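Local coordinates for cell wall surface anchor family protein (Streptococcus agalactiae serogroup V, PDB 3TW0) that serves as the adhesive tip pilin of group B streptococcal pili, this piece carrying its metal-binding von Willebrand factor A domain, which probably mediates attachment to host surfaces, at residues 103-108 with 123-128. The protein carries 2 engineered substitutions. Numbering follows the deposited sequence.
Sequences HNYSYL and RIPKEA
Pro125 lays its CB over the Tyr105 ring where two segments of the von Willebrand factor A domain run past each other: 103-108, which ends in the short strand 107-108, and the loop 123-128, which follows helix 114-122. The apolar part is a CH-pi contact. Pro125 CB sits over the face of the Tyr105 ring, 3.6 Å from its centroid and 13° off the normal, while Pro125 CG is closest to Tyr105 CD2 and Pro125 CD to Tyr105 CG. His103 CB covers the opposite face, so the phenol is sandwiched between its own loop and the proline. Asn19, next to Ser20, a magnesium ligand in this model, touches both Tyr105 and Pro125; the contact thus lies near the metal-binding loop, with the Pro125 side chain about 13 Å from the bound magnesium ion.

The backbones come close too, with Tyr105 CA 3.3 Å from Arg123 O in a CA-H...O contact.

Polar contacts gather round Arg123, whose chain runs extended from CG to NE, its CG and CD passing close to Asn104 O. NH1 donates to Ser106 O at 2.7 Å, in the guanidinium plane and with an N-H...O angle of 159°. Over one face of the guanidinium lies Asn104 ND2, 3.4 Å from Arg123 CZ, the amide plane turned 39° from that of the arginine. Asn104 OD1 meanwhile accepts a weak bond from Ser106 N, which ties the amide back to its own loop. Tyr107, packed on helix 114-122, brings CD1 to within 3.6 Å of Arg123 NH1.

At the other end water bridges the loops: Tyr105 OH lies 2.7 Å from a water that donates a weak hydrogen bond to Glu127 O.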
loop_
_atom_site.group_PDB
_atom_site.type_symbol
_atom_site.label_atom_id
_atom_site.label_comp_id
_atom_site.label_asym_id
_atom_site.label_seq_id
_atom_site.Cartn_x
_atom_site.Cartn_y
_atom_site.Cartn_z
ATOM N N HIS A 103 -6.440 7.847 12.662
ATOM C CA HIS A 103 -7.180 9.064 12.378
ATOM C C HIS A 103 -8.371 8.738 11.462
ATOM O O HIS A 103 -8.280 7.885 10.587
ATOM C CB HIS A 103 -6.295 10.035 11.588
ATOM C CG HIS A 103 -5.076 10.513 12.317
ATOM N ND1 HIS A 103 -5.137 11.202 13.513
ATOM C CD2 HIS A 103 -3.763 10.453 11.986
ATOM C CE1 HIS A 103 -3.916 11.534 13.891
ATOM N NE2 HIS A 103 -3.063 11.084 12.987
ATOM N N ASN A 104 -9.470 9.453 11.641
ATOM C CA ASN A 104 -10.623 9.336 10.745
ATOM C C ASN A 104 -10.483 10.387 9.669
ATOM O O ASN A 104 -10.983 11.512 9.788
ATOM C CB ASN A 104 -11.941 9.521 11.484
ATOM C CG ASN A 104 -13.143 9.198 10.617
ATOM O OD1 ASN A 104 -12.997 8.865 9.441
ATOM N ND2 ASN A 104 -14.331 9.219 11.215
ATOM N N TYR A 105 -9.777 10.005 8.606
ATOM C CA TYR A 105 -9.550 10.909 7.505
ATOM C C TYR A 105 -10.424 10.488 6.312
ATOM O O TYR A 105 -10.180 10.889 5.165
ATOM C CB TYR A 105 -8.056 10.922 7.131
ATOM C CG TYR A 105 -7.118 11.624 8.120
ATOM C CD1 TYR A 105 -7.565 12.641 8.977
ATOM C CD2 TYR A 105 -5.775 11.291 8.152
ATOM C CE1 TYR A 105 -6.670 13.281 9.860
ATOM C CE2 TYR A 105 -4.883 11.901 9.016
ATOM C CZ TYR A 105 -5.327 12.900 9.856
ATOM O OH TYR A 105 -4.411 13.494 10.687
ATOM N N SER A 106 -11.451 9.688 6.592
ATOM C CA SER A 106 -12.280 9.133 5.520
ATOM C C SER A 106 -13.756 9.568 5.613
ATOM O O SER A 106 -14.259 9.929 6.695
ATOM C CB SER A 106 -12.144 7.614 5.488
ATOM O OG SER A 106 -10.805 7.248 5.132
ATOM N N TYR A 107 -14.416 9.565 4.453
ATOM C CA TYR A 107 -15.872 9.612 4.374
ATOM C C TYR A 107 -16.361 8.520 3.427
ATOM O O TYR A 107 -16.270 8.655 2.211
ATOM C CB TYR A 107 -16.389 10.983 3.949
ATOM C CG TYR A 107 -17.786 11.209 4.439
ATOM C CD1 TYR A 107 -18.008 11.839 5.668
ATOM C CD2 TYR A 107 -18.889 10.746 3.723
ATOM C CE1 TYR A 107 -19.270 12.026 6.153
ATOM C CE2 TYR A 107 -20.184 10.923 4.218
ATOM C CZ TYR A 107 -20.347 11.572 5.442
ATOM O OH TYR A 107 -21.596 11.783 5.968
ATOM N N LEU A 108 -16.908 7.455 4.006
ATOM C CA LEU A 108 -17.027 6.169 3.316
ATOM C C LEU A 108 -18.387 5.930 2.654
ATOM O O LEU A 108 -18.608 4.877 2.057
ATOM C CB LEU A 108 -16.660 5.022 4.269
ATOM C CG LEU A 108 -15.212 5.030 4.803
ATOM C CD1 LEU A 108 -14.988 4.001 5.950
ATOM C CD2 LEU A 108 -14.251 4.744 3.648
ATOM N N ARG A 123 -12.252 16.364 7.060
ATOM C CA ARG A 123 -11.439 15.190 7.345
ATOM C C ARG A 123 -10.213 15.011 6.417
ATOM O O ARG A 123 -9.427 14.064 6.594
ATOM C CB ARG A 123 -12.320 13.966 7.297
ATOM C CG ARG A 123 -13.248 13.877 8.490
ATOM C CD ARG A 123 -13.953 12.566 8.477
ATOM N NE ARG A 123 -15.032 12.553 9.448
ATOM C CZ ARG A 123 -16.015 11.662 9.462
ATOM N NH1 ARG A 123 -16.081 10.713 8.553
ATOM N NH2 ARG A 123 -16.938 11.722 10.402
ATOM N N ILE A 124 -10.037 15.930 5.467
ATOM C CA ILE A 124 -8.906 15.886 4.550
ATOM C C ILE A 124 -7.620 16.291 5.304
ATOM O O ILE A 124 -7.459 17.444 5.662
ATOM C CB ILE A 124 -9.140 16.839 3.337
ATOM C CG1 ILE A 124 -10.272 16.345 2.429
ATOM C CG2 ILE A 124 -7.879 17.021 2.499
ATOM C CD1 ILE A 124 -10.733 17.420 1.454
ATOM N N PRO A 125 -6.694 15.345 5.542
ATOM C CA PRO A 125 -5.419 15.757 6.142
ATOM C C PRO A 125 -4.539 16.573 5.166
ATOM O O PRO A 125 -4.651 16.429 3.929
ATOM C CB PRO A 125 -4.746 14.425 6.440
ATOM C CG PRO A 125 -5.227 13.525 5.315
ATOM C CD PRO A 125 -6.698 13.905 5.190
ATOM N N LYS A 126 -3.654 17.400 5.733
ATOM C CA LYS A 126 -2.732 18.243 4.982
ATOM C C LYS A 126 -1.310 17.877 5.388
ATOM O O LYS A 126 -0.342 18.523 4.987
ATOM C CB LYS A 126 -3.011 19.730 5.285
ATOM C CG LYS A 126 -4.439 20.208 4.913
ATOM C CD LYS A 126 -4.590 20.382 3.407
ATOM C CE LYS A 126 -5.970 20.915 3.010
ATOM N NZ LYS A 126 -6.103 22.373 3.281
ATOM N N GLU A 127 -1.184 16.837 6.202
ATOM C CA GLU A 127 0.127 16.385 6.650
ATOM C C GLU A 127 0.050 14.887 6.876
ATOM O O GLU A 127 -1.042 14.363 7.096
ATOM C CB GLU A 127 0.556 17.155 7.940
ATOM C CG GLU A 127 1.987 16.862 8.456
ATOM C CD GLU A 127 3.075 17.171 7.430
ATOM O OE1 GLU A 127 3.562 18.327 7.378
ATOM O OE2 GLU A 127 3.444 16.262 6.655
ATOM N N ALA A 128 1.209 14.217 6.796
ATOM C CA ALA A 128 1.380 12.787 7.116
ATOM C C ALA A 128 2.312 12.601 8.349
ATOM O O ALA A 128 2.939 13.570 8.795
ATOM C CB ALA A 128 1.924 12.052 5.896
HETATM O O HOH W 1 -1.847 13.147 10.058
#